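Local coordinates for protein ethylbenzene dehydrogenase beta-subunit (Aromatoleum aromaticum, PDB 2IVF) that probably relays electrons as the ferredoxin-like beta-subunit of a multisubunit dehydrogenase, carrying three SF4 clusters and one Fe3-S4 cluster, at residues B[155-160]-B[168-173]; B[148-153]-B[233-238]; B[39-44]-B[215-220]. All blocks are in the same frame, centred on the assembly; numbering follows the deposited sequence.

Interaction 1 of 3, residues B[155-160]-B[168-173]; sequences TNPACL and IYKRED. With SF4 (iron/sulfur cluster), chain S.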
loop_
_atom_site.group_PDB
_atom_site.type_symbol
_atom_site.label_atom_id
_atom_site.label_comp_id
_atom_site.label_asym_id
_atom_site.label_seq_id
_atom_site.Cartn_x
_atom_site.Cartn_y
_atom_site.Cartn_z
ATOM N N THR B 155 9.248 -27.094 -18.700
ATOM C CA THR B 155 9.133 -28.299 -19.545
ATOM C C THR B 155 10.355 -29.176 -19.389
ATOM O O THR B 155 10.268 -30.405 -19.462
ATOM C CB THR B 155 9.017 -27.865 -21.014
ATOM O OG1 THR B 155 7.852 -27.048 -21.161
ATOM C CG2 THR B 155 8.940 -29.050 -21.941
ATOM N N ASN B 156 11.521 -28.552 -19.179
ATOM C CA ASN B 156 12.738 -29.309 -18.922
ATOM C C ASN B 156 13.333 -28.881 -17.589
ATOM O O ASN B 156 14.353 -28.191 -17.563
ATOM C CB ASN B 156 13.729 -29.108 -20.035
ATOM C CG ASN B 156 15.020 -29.853 -19.790
ATOM O OD1 ASN B 156 14.992 -30.984 -19.311
ATOM N ND2 ASN B 156 16.174 -29.205 -20.073
ATOM N N PRO B 157 12.669 -29.250 -16.475
ATOM C CA PRO B 157 13.015 -28.715 -15.158
ATOM C C PRO B 157 14.368 -29.190 -14.666
ATOM O O PRO B 157 14.657 -30.403 -14.675
ATOM C CB PRO B 157 11.879 -29.179 -14.243
ATOM C CG PRO B 157 11.138 -30.198 -14.976
ATOM C CD PRO B 157 11.524 -30.164 -16.439
ATOM N N ALA B 158 15.204 -28.236 -14.284
ATOM C CA ALA B 158 16.552 -28.555 -13.848
ATOM C C ALA B 158 16.513 -29.125 -12.437
ATOM O O ALA B 158 17.298 -29.995 -12.112
ATOM C CB ALA B 158 17.433 -27.361 -13.927
ATOM N N CYS B 159 15.582 -28.650 -11.642
ATOM C CA CYS B 159 15.371 -29.129 -10.287
ATOM C C CYS B 159 15.143 -30.626 -10.261
ATOM O O CYS B 159 15.778 -31.357 -9.501
ATOM C CB CYS B 159 14.190 -28.383 -9.704
ATOM S SG CYS B 159 12.610 -28.530 -10.620
ATOM N N LEU B 160 14.228 -31.087 -11.093
ATOM C CA LEU B 160 13.923 -32.517 -11.205
ATOM C C LEU B 160 15.126 -33.371 -11.549
ATOM O O LEU B 160 15.331 -34.456 -10.979
ATOM C CB LEU B 160 12.841 -32.688 -12.248
ATOM C CG LEU B 160 12.214 -34.076 -12.493
ATOM C CD1 LEU B 160 10.804 -33.812 -13.118
ATOM C CD2 LEU B 160 13.033 -34.932 -13.391
ATOM N N ILE B 168 11.427 -35.027 -6.876
ATOM C CA ILE B 168 10.746 -34.008 -7.680
ATOM C C ILE B 168 10.147 -34.663 -8.915
ATOM O O ILE B 168 10.788 -35.476 -9.605
ATOM C CB ILE B 168 11.693 -32.885 -8.104
ATOM C CG1 ILE B 168 12.181 -32.135 -6.872
ATOM C CG2 ILE B 168 11.029 -31.910 -9.152
ATOM C CD1 ILE B 168 13.158 -31.015 -7.160
ATOM N N TYR B 169 8.898 -34.311 -9.193
ATOM C CA TYR B 169 8.239 -34.833 -10.367
ATOM C C TYR B 169 7.392 -33.783 -11.041
ATOM O O TYR B 169 7.084 -32.741 -10.454
ATOM C CB TYR B 169 7.373 -36.043 -10.039
ATOM C CG TYR B 169 6.251 -35.764 -9.082
ATOM C CD1 TYR B 169 6.486 -35.702 -7.707
ATOM C CD2 TYR B 169 4.946 -35.564 -9.537
ATOM C CE1 TYR B 169 5.468 -35.466 -6.825
ATOM C CE2 TYR B 169 3.920 -35.328 -8.652
ATOM C CZ TYR B 169 4.177 -35.277 -7.300
ATOM O OH TYR B 169 3.149 -35.036 -6.413
ATOM N N LYS B 170 7.062 -34.058 -12.299
ATOM C CA LYS B 170 6.267 -33.133 -13.097
ATOM C C LYS B 170 5.005 -33.883 -13.438
ATOM O O LYS B 170 5.071 -34.952 -14.045
ATOM C CB LYS B 170 6.992 -32.775 -14.376
ATOM C CG LYS B 170 6.314 -31.678 -15.189
ATOM C CD LYS B 170 7.229 -31.233 -16.342
ATOM C CE LYS B 170 6.503 -30.242 -17.307
ATOM N NZ LYS B 170 6.156 -28.939 -16.663
ATOM N N ARG B 171 3.881 -33.342 -13.018
ATOM C CA ARG B 171 2.595 -33.951 -13.277
ATOM C C ARG B 171 2.363 -34.032 -14.769
ATOM O O ARG B 171 2.561 -33.056 -15.487
ATOM C CB ARG B 171 1.518 -33.145 -12.620
ATOM C CG ARG B 171 1.339 -33.417 -11.135
ATOM C CD ARG B 171 -0.103 -33.203 -10.754
ATOM N NE ARG B 171 -0.950 -34.223 -11.386
ATOM C CZ ARG B 171 -1.471 -35.276 -10.765
ATOM N NH1 ARG B 171 -1.234 -35.502 -9.481
ATOM N NH2 ARG B 171 -2.221 -36.139 -11.454
ATOM N N GLU B 172 2.000 -35.209 -15.258
ATOM C CA GLU B 172 1.748 -35.335 -16.681
ATOM C C GLU B 172 0.410 -34.704 -17.086
ATOM O O GLU B 172 0.242 -34.343 -18.239
ATOM C CB GLU B 172 1.815 -36.793 -17.143
ATOM C CG GLU B 172 3.199 -37.461 -16.984
ATOM C CD GLU B 172 4.261 -36.898 -17.939
ATOM O OE1 GLU B 172 4.705 -37.672 -18.839
ATOM O OE2 GLU B 172 4.639 -35.698 -17.796
ATOM N N ASP B 173 -0.521 -34.539 -16.157
ATOM C CA ASP B 173 -1.832 -34.076 -16.531
ATOM C C ASP B 173 -1.844 -32.536 -16.774
ATOM O O ASP B 173 -2.554 -32.044 -17.657
ATOM C CB ASP B 173 -2.885 -34.561 -15.514
ATOM C CG ASP B 173 -2.723 -33.932 -14.145
ATOM O OD1 ASP B 173 -1.566 -33.642 -13.775
ATOM O OD2 ASP B 173 -3.746 -33.726 -13.421
HETATM FE FE1 SF4 S . 13.064 -23.993 -11.103
HETATM FE FE2 SF4 S . 12.187 -26.465 -11.311
HETATM FE FE3 SF4 S . 11.774 -24.687 -13.360
HETATM FE FE4 SF4 S . 10.392 -24.373 -11.012
HETATM S S1 SF4 S . 10.235 -26.139 -12.497
HETATM S S2 SF4 S . 11.519 -22.746 -12.199
HETATM S S3 SF4 S . 11.909 -25.129 -9.509
HETATM S S4 SF4 S . 13.803 -25.525 -12.656
HETATM O O HOH W 1 13.514 -35.860 -9.251
#
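A ferredoxin-type cysteine motif, CX2CX4CX3C, runs through this contact: its third cysteine, Cys-159, and the following Leu-160 lie in the short helix 158-162 and pack against Ile-168 on strand 168-170. Pro-157 takes the N-cap position, and its CB faces a sulfide of the SF4 cluster. Cys-159 SG, held between the backbone N and the carbonyl carbon (chi1 58°), binds iron FE2 of that cluster at 2.2 Å. CB of the same residue rests on the delta methyl of Ile-168 (CB to CD1, 3.8 Å). The methyl CD1 also reaches the carbonyl of the helix, 3.5 Å from Cys-159 O. Ile-168 further touches the Fe3-S4 cluster, so one aliphatic side chain lies between a ligand of the first cluster and the second cluster itself. Leu-160 crosses the isoleucine at a slant, its CB 3.7 Å from Ile-168 CG2, and its branch carbon CG lies 3.5 Å from Ile-168 O. Farther along the strand, Lys-170 runs its methylene chain back toward the cysteine loop, with CE 4.0 Å from Thr-155 CA. The chain is extended until chi4 (65°), where it bends and delivers NZ to the carbonyl oxygens of Gly-175 and Cys-154 and to Gln-18 OE1; several acceptors thus hold the ammonium. Tyr-169, between Ile-168 and Lys-170, points its CB away from the helix and hydrogen-bonds through OH to Glu-65 of the alpha-subunit. A water joins the two backbones, donating one hydrogen to Leu-160 O at 2.9 Å and the other to Ile-168 O at 2.8 Å.

Interaction 2 of 3, residues B[148-153]-B[233-238]; sequences ARMCNH and RVRAFG. With SF4 (iron/sulfur cluster), chain S; SF4 (iron/sulfur cluster), chain T.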
loop_
_atom_site.group_PDB
_atom_site.type_symbol
_atom_site.label_atom_id
_atom_site.label_comp_id
_atom_site.label_asym_id
_atom_site.label_seq_id
_atom_site.Cartn_x
_atom_site.Cartn_y
_atom_site.Cartn_z
ATOM N N ALA B 148 7.014 -9.757 -11.332
ATOM C CA ALA B 148 6.422 -10.870 -10.619
ATOM C C ALA B 148 6.943 -12.163 -11.152
ATOM O O ALA B 148 7.081 -12.359 -12.378
ATOM C CB ALA B 148 4.860 -10.835 -10.687
ATOM N N ARG B 149 7.238 -13.066 -10.228
ATOM C CA ARG B 149 7.810 -14.329 -10.573
ATOM C C ARG B 149 7.292 -15.415 -9.645
ATOM O O ARG B 149 7.009 -15.163 -8.471
ATOM C CB ARG B 149 9.332 -14.274 -10.490
ATOM C CG ARG B 149 9.995 -13.352 -11.525
ATOM C CD ARG B 149 11.452 -13.207 -11.270
ATOM N NE ARG B 149 11.979 -14.554 -11.340
ATOM C CZ ARG B 149 12.798 -15.119 -10.472
ATOM N NH1 ARG B 149 13.277 -14.461 -9.447
ATOM N NH2 ARG B 149 13.138 -16.390 -10.640
ATOM N N MET B 150 7.218 -16.617 -10.175
ATOM C CA MET B 150 6.920 -17.799 -9.388
ATOM C C MET B 150 7.724 -18.929 -10.013
ATOM O O MET B 150 8.545 -18.689 -10.908
ATOM C CB MET B 150 5.419 -18.157 -9.456
ATOM C CG MET B 150 4.454 -17.046 -9.254
ATOM S SD MET B 150 3.998 -16.118 -10.743
ATOM C CE MET B 150 2.835 -17.308 -11.472
ATOM N N CYS B 151 7.455 -20.165 -9.609
ATOM C CA CYS B 151 8.079 -21.294 -10.297
ATOM C C CYS B 151 7.480 -21.332 -11.693
ATOM O O CYS B 151 6.285 -21.127 -11.873
ATOM C CB CYS B 151 7.868 -22.616 -9.582
ATOM S SG CYS B 151 8.149 -24.078 -10.604
ATOM N N ASN B 152 8.331 -21.606 -12.676
ATOM C CA ASN B 152 7.937 -21.608 -14.063
ATOM C C ASN B 152 7.337 -22.932 -14.536
ATOM O O ASN B 152 6.945 -23.033 -15.680
ATOM C CB ASN B 152 9.147 -21.188 -14.940
ATOM C CG ASN B 152 9.643 -19.826 -14.587
ATOM O OD1 ASN B 152 8.926 -18.835 -14.792
ATOM N ND2 ASN B 152 10.805 -19.755 -13.947
ATOM N N HIS B 153 7.300 -23.957 -13.682
ATOM C CA HIS B 153 6.810 -25.276 -14.063
ATOM C C HIS B 153 7.308 -25.700 -15.401
ATOM O O HIS B 153 6.560 -26.102 -16.311
ATOM C CB HIS B 153 5.299 -25.348 -13.907
ATOM C CG HIS B 153 4.881 -25.071 -12.514
ATOM N ND1 HIS B 153 4.945 -26.030 -11.520
ATOM C CD2 HIS B 153 4.521 -23.918 -11.901
ATOM C CE1 HIS B 153 4.583 -25.489 -10.374
ATOM N NE2 HIS B 153 4.308 -24.213 -10.579
ATOM N N ARG B 233 -4.998 -6.826 -12.748
ATOM C CA ARG B 233 -5.568 -7.598 -13.858
ATOM C C ARG B 233 -4.476 -7.881 -14.907
ATOM O O ARG B 233 -4.710 -7.851 -16.111
ATOM C CB ARG B 233 -6.800 -6.879 -14.448
ATOM C CG ARG B 233 -7.777 -6.348 -13.348
ATOM C CD ARG B 233 -8.871 -5.457 -13.866
ATOM N NE ARG B 233 -10.070 -6.124 -14.394
ATOM C CZ ARG B 233 -10.282 -6.450 -15.685
ATOM N NH1 ARG B 233 -9.411 -6.151 -16.650
ATOM N NH2 ARG B 233 -11.419 -7.002 -16.021
ATOM N N VAL B 234 -3.317 -8.232 -14.370
ATOM C CA VAL B 234 -2.062 -8.446 -15.084
ATOM C C VAL B 234 -1.912 -9.872 -15.564
ATOM O O VAL B 234 -1.136 -10.159 -16.472
ATOM C CB VAL B 234 -0.974 -8.131 -14.029
ATOM C CG1 VAL B 234 0.343 -8.743 -14.283
ATOM C CG2 VAL B 234 -1.007 -6.646 -13.741
ATOM N N ARG B 235 -2.627 -10.771 -14.902
ATOM C CA ARG B 235 -2.340 -12.180 -14.940
ATOM C C ARG B 235 -3.374 -12.927 -15.777
ATOM O O ARG B 235 -4.557 -12.711 -15.629
ATOM C CB ARG B 235 -2.428 -12.737 -13.537
ATOM C CG ARG B 235 -1.527 -12.136 -12.489
ATOM C CD ARG B 235 -0.146 -12.480 -12.741
ATOM N NE ARG B 235 0.681 -12.125 -11.607
ATOM C CZ ARG B 235 1.226 -12.991 -10.743
ATOM N NH1 ARG B 235 1.028 -14.288 -10.830
ATOM N NH2 ARG B 235 1.995 -12.528 -9.774
ATOM N N ALA B 236 -2.932 -13.798 -16.656
ATOM C CA ALA B 236 -3.812 -14.754 -17.271
ATOM C C ALA B 236 -3.278 -16.152 -17.034
ATOM O O ALA B 236 -2.081 -16.364 -16.814
ATOM C CB ALA B 236 -3.960 -14.463 -18.808
ATOM N N PHE B 237 -4.184 -17.117 -17.105
ATOM C CA PHE B 237 -3.884 -18.440 -16.643
ATOM C C PHE B 237 -4.650 -19.425 -17.500
ATOM O O PHE B 237 -5.789 -19.172 -17.895
ATOM C CB PHE B 237 -4.360 -18.618 -15.194
ATOM C CG PHE B 237 -4.045 -19.978 -14.616
ATOM C CD1 PHE B 237 -2.746 -20.403 -14.511
ATOM C CD2 PHE B 237 -5.060 -20.830 -14.160
ATOM C CE1 PHE B 237 -2.452 -21.666 -13.960
ATOM C CE2 PHE B 237 -4.770 -22.067 -13.598
ATOM C CZ PHE B 237 -3.487 -22.491 -13.508
ATOM N N GLY B 238 -4.034 -20.565 -17.757
ATOM C CA GLY B 238 -4.746 -21.627 -18.426
ATOM C C GLY B 238 -3.819 -22.641 -19.026
ATOM O O GLY B 238 -2.631 -22.579 -18.795
HETATM FE FE1 SF4 S . 13.064 -23.993 -11.103
HETATM FE FE2 SF4 S . 12.187 -26.465 -11.311
HETATM FE FE3 SF4 S . 11.774 -24.687 -13.360
HETATM FE FE4 SF4 S . 10.392 -24.373 -11.012
HETATM S S1 SF4 S . 10.235 -26.139 -12.497
HETATM S S2 SF4 S . 11.519 -22.746 -12.199
HETATM S S3 SF4 S . 11.909 -25.129 -9.509
HETATM S S4 SF4 S . 13.803 -25.525 -12.656
HETATM FE FE1 SF4 T . 1.759 -6.898 -10.107
HETATM FE FE2 SF4 T . 1.297 -8.878 -8.268
HETATM FE FE3 SF4 T . -0.649 -7.990 -9.900
HETATM FE FE4 SF4 T . 0.141 -6.357 -7.897
HETATM S S1 SF4 T . -0.843 -8.370 -7.656
HETATM S S2 SF4 T . -0.252 -5.784 -10.081
HETATM S S3 SF4 T . 2.365 -6.882 -7.892
HETATM S S4 SF4 T . 1.295 -9.078 -10.535
#
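The guanidinium of Arg-235 lies alongside Ala-148 and Met-150, with NH2 nearest Ala-148 and NH1 nearest Met-150. Its NH2 is 3.5 Å from Ala-148 CB, and its NH1 is 3.5 Å from Met-150 SD; both partners approach the flat group obliquely. Arginine and methionine slide past each other in opposite directions, and the methionine, bent at chi2 (88°) and again at chi3, also brings CE to 3.6 Å from NH1. The arginine has its own bend at chi2 (-69°), which swings the group back toward the SF4 cluster next to its strand. There sulfide S4 meets the edge of the guanidinium in its plane, 3.3 Å from Arg-235 NE, so the positive charge lies directly beside the cluster and probably influences its electrostatics. Asn-227 OD1 accepts a hydrogen bond from NH1 and Asn-54 OD1 one from NH2, fixing the rotation of the group in this buried setting. Val-234 extends the lining of the same cluster, its CG2 3.8 Å from sulfide S2.

At the far end of 148-153 a different cluster is held. Cys-151 SG binds its iron FE4 at 2.3 Å and receives the backbone N-H of His-153 in a nearly straight hydrogen bond (164°). The imidazole of His-153 folds back so that the same sulfur stands 3.7 Å above the ring plane, over its centre. Met-150 touches a third SF4 cluster.

In the fold, strand 141-149 has strand 55-59 beside it in an antiparallel sheet, whereas strand 235-239 is an outermost strand, within this chain, of the mixed sheet, beside strand 19-24. Helix 225-228 packs against both segments, since Met-150, just after strand 141-149, and Arg-235, on strand 235-239, both touch its Cys-226.

Interaction 3 of 3, residues B[39-44]-B[215-220]; sequences KNIWTK and YPRIEK. With SF4 (iron/sulfur cluster), chain U.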
loop_
_atom_site.group_PDB
_atom_site.type_symbol
_atom_site.label_atom_id
_atom_site.label_comp_id
_atom_site.label_asym_id
_atom_site.label_seq_id
_atom_site.Cartn_x
_atom_site.Cartn_y
_atom_site.Cartn_z
ATOM N N LYS B 39 1.196 -16.201 0.197
ATOM C CA LYS B 39 1.805 -16.385 1.515
ATOM C C LYS B 39 0.748 -16.790 2.523
ATOM O O LYS B 39 0.991 -17.609 3.412
ATOM C CB LYS B 39 2.452 -15.086 1.988
ATOM C CG LYS B 39 3.489 -15.259 3.137
ATOM C CD LYS B 39 4.888 -14.862 2.611
ATOM C CE LYS B 39 6.021 -15.330 3.421
ATOM N NZ LYS B 39 6.246 -16.774 3.346
ATOM N N ASN B 40 -0.418 -16.177 2.382
ATOM C CA ASN B 40 -1.489 -16.352 3.342
ATOM C C ASN B 40 -2.279 -17.623 3.175
ATOM O O ASN B 40 -3.110 -17.934 4.024
ATOM C CB ASN B 40 -2.370 -15.091 3.386
ATOM C CG ASN B 40 -1.690 -13.980 4.172
ATOM O OD1 ASN B 40 -1.770 -13.956 5.410
ATOM N ND2 ASN B 40 -0.927 -13.136 3.476
ATOM N N ILE B 41 -2.010 -18.381 2.114
ATOM C CA ILE B 41 -2.428 -19.778 2.074
ATOM C C ILE B 41 -1.300 -20.727 2.426
ATOM O O ILE B 41 -1.464 -21.575 3.318
ATOM C CB ILE B 41 -2.993 -20.192 0.706
ATOM C CG1 ILE B 41 -4.021 -19.188 0.231
ATOM C CG2 ILE B 41 -3.579 -21.649 0.791
ATOM C CD1 ILE B 41 -4.358 -19.277 -1.261
ATOM N N TRP B 42 -0.157 -20.585 1.753
ATOM C CA TRP B 42 0.857 -21.624 1.748
ATOM C C TRP B 42 2.074 -21.420 2.622
ATOM O O TRP B 42 2.717 -22.422 2.979
ATOM C CB TRP B 42 1.358 -21.929 0.325
ATOM C CG TRP B 42 0.260 -22.088 -0.655
ATOM C CD1 TRP B 42 -0.007 -21.255 -1.685
ATOM C CD2 TRP B 42 -0.765 -23.094 -0.677
ATOM N NE1 TRP B 42 -1.123 -21.679 -2.369
ATOM C CE2 TRP B 42 -1.597 -22.812 -1.780
ATOM C CE3 TRP B 42 -1.060 -24.211 0.122
ATOM C CZ2 TRP B 42 -2.721 -23.578 -2.089
ATOM C CZ3 TRP B 42 -2.162 -24.986 -0.202
ATOM C CH2 TRP B 42 -2.976 -24.670 -1.291
ATOM N N THR B 43 2.470 -20.189 2.907
ATOM C CA THR B 43 3.811 -20.015 3.466
ATOM C C THR B 43 3.833 -19.200 4.731
ATOM O O THR B 43 4.667 -18.325 4.911
ATOM C CB THR B 43 4.858 -19.472 2.423
ATOM O OG1 THR B 43 4.445 -18.205 1.897
ATOM C CG2 THR B 43 4.997 -20.444 1.289
ATOM N N LYS B 44 2.944 -19.560 5.628
ATOM C CA LYS B 44 2.997 -19.103 7.004
ATOM C C LYS B 44 3.303 -20.222 8.009
ATOM O O LYS B 44 3.274 -20.002 9.209
ATOM C CB LYS B 44 1.688 -18.388 7.349
ATOM C CG LYS B 44 1.644 -17.040 6.750
ATOM C CD LYS B 44 0.281 -16.368 6.861
ATOM C CE LYS B 44 -0.171 -16.116 8.252
ATOM N NZ LYS B 44 -1.534 -15.481 8.201
ATOM N N TYR B 215 -2.304 -26.362 -6.562
ATOM C CA TYR B 215 -3.047 -27.455 -7.126
ATOM C C TYR B 215 -4.316 -27.813 -6.352
ATOM O O TYR B 215 -5.261 -28.293 -6.975
ATOM C CB TYR B 215 -2.187 -28.712 -7.371
ATOM C CG TYR B 215 -1.629 -29.385 -6.132
ATOM C CD1 TYR B 215 -2.409 -30.266 -5.378
ATOM C CD2 TYR B 215 -0.313 -29.186 -5.729
ATOM C CE1 TYR B 215 -1.903 -30.899 -4.252
ATOM C CE2 TYR B 215 0.215 -29.828 -4.568
ATOM C CZ TYR B 215 -0.596 -30.682 -3.848
ATOM O OH TYR B 215 -0.128 -31.337 -2.715
ATOM N N PRO B 216 -4.331 -27.650 -5.014
ATOM C CA PRO B 216 -5.599 -27.904 -4.307
ATOM C C PRO B 216 -6.771 -27.040 -4.846
ATOM O O PRO B 216 -7.934 -27.461 -4.869
ATOM C CB PRO B 216 -5.254 -27.492 -2.876
ATOM C CG PRO B 216 -3.807 -27.793 -2.777
ATOM C CD PRO B 216 -3.294 -27.238 -4.046
ATOM N N ARG B 217 -6.439 -25.847 -5.290
ATOM C CA ARG B 217 -7.454 -24.931 -5.837
ATOM C C ARG B 217 -7.772 -25.256 -7.289
ATOM O O ARG B 217 -8.942 -25.411 -7.660
ATOM C CB ARG B 217 -6.958 -23.496 -5.782
ATOM C CG ARG B 217 -6.969 -22.926 -4.392
ATOM C CD ARG B 217 -6.213 -21.662 -4.326
ATOM N NE ARG B 217 -6.742 -20.545 -5.170
ATOM C CZ ARG B 217 -7.398 -19.463 -4.717
ATOM N NH1 ARG B 217 -7.645 -19.291 -3.442
ATOM N NH2 ARG B 217 -7.786 -18.509 -5.549
ATOM N N ILE B 218 -6.719 -25.416 -8.096
ATOM C CA ILE B 218 -6.907 -25.662 -9.503
ATOM C C ILE B 218 -7.627 -27.010 -9.767
ATOM O O ILE B 218 -8.405 -27.112 -10.683
ATOM C CB ILE B 218 -5.612 -25.442 -10.329
ATOM C CG1 ILE B 218 -4.730 -26.614 -10.245
ATOM C CG2 ILE B 218 -4.901 -24.046 -10.057
ATOM C CD1 ILE B 218 -5.097 -27.606 -11.348
ATOM N N GLU B 219 -7.403 -28.029 -8.950
ATOM C CA GLU B 219 -8.122 -29.291 -9.128
ATOM C C GLU B 219 -9.637 -29.215 -8.824
ATOM O O GLU B 219 -10.398 -30.120 -9.181
ATOM C CB GLU B 219 -7.462 -30.377 -8.301
ATOM C CG GLU B 219 -7.687 -30.230 -6.837
ATOM C CD GLU B 219 -6.814 -31.207 -6.030
ATOM O OE1 GLU B 219 -5.969 -31.919 -6.631
ATOM O OE2 GLU B 219 -7.001 -31.215 -4.789
ATOM N N LYS B 220 -10.055 -28.144 -8.155
ATOM C CA LYS B 220 -11.448 -27.760 -8.000
ATOM C C LYS B 220 -11.888 -26.655 -8.983
ATOM O O LYS B 220 -12.947 -26.089 -8.808
ATOM C CB LYS B 220 -11.685 -27.224 -6.573
ATOM C CG LYS B 220 -11.292 -28.167 -5.424
ATOM C CD LYS B 220 -11.957 -29.522 -5.534
ATOM C CE LYS B 220 -11.571 -30.427 -4.347
ATOM N NZ LYS B 220 -12.280 -31.693 -4.486
HETATM FE FE1 SF4 U . 2.352 -20.815 -6.875
HETATM FE FE2 SF4 U . 1.805 -19.476 -4.681
HETATM FE FE3 SF4 U . 0.953 -18.544 -7.055
HETATM FE FE4 SF4 U . -0.266 -20.705 -6.012
HETATM S S1 SF4 U . -0.288 -18.582 -5.145
HETATM S S2 SF4 U . 0.492 -20.517 -8.151
HETATM S S3 SF4 U . 1.510 -21.751 -4.927
HETATM S S4 SF4 U . 3.166 -18.770 -6.321
#
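Helix 33-42, near its end, and helix 215-218 stay well apart, the CA atoms of Ile-41 and Arg-217 being 10.7 Å from each other, and the side chains of Trp-42, Pro-216, Ile-41 and Arg-217 bridge the gap. Trp-42 and Pro-216 approach from opposite directions: the outer corner of the indole meets the proline ring obliquely, Trp-42 CH2 lying 3.6 Å from Pro-216 CG. The other end of the same indole lies beside the SF4 cluster, with Trp-42 CD1 3.6 Å from sulfide S3, so the indole touches the cluster at one end and the proline at the other. Its ring has the methyl Ile-41 CG2 over the centre of one face, and it meets the ring of Trp-53 at about 20°.

Ile-41 sends its other branch across the gap to Arg-217, where CD1 comes to 3.9 Å from NH1. This arginine is not left to an apolar partner: NH1 forms a salt bridge with Glu-107 of the alpha-subunit, and NE donates to Ala-223 O. Within 39-44, Lys-39 NZ donates to both OG1 and O of Thr-43, just past the helix, and also to Met-51 O.

The pocket of this cluster combines Cys-38, at the end of a CX2CX2CX3C motif just before the first segment, with Cys-211, Cys-214 and Cys-226 from a distant part of the chain. Drawing a cubane site from two remote cysteine motifs in this way is the hallmark of two-cluster ferredoxin folds.

All three contacts line SF4 clusters, but their settings differ. Interaction 2 lies nearest the centre of the chain and is fully buried, with a charged guanidinium set among sulfur atoms; interaction 3 is also buried, yet faces the alpha-subunit and relies on apolar contacts around an indole. Interaction 1 is only partly buried and adds a bridging water. Interactions 1 and 2 share one cluster through Cys-159 and Cys-151, and they touch where Lys-170 NZ approaches His-153 O. Interactions 2 and 3 meet through Phe-237 and Ile-218, their segments interleaving along the chain, while interactions 1 and 3 do not touch.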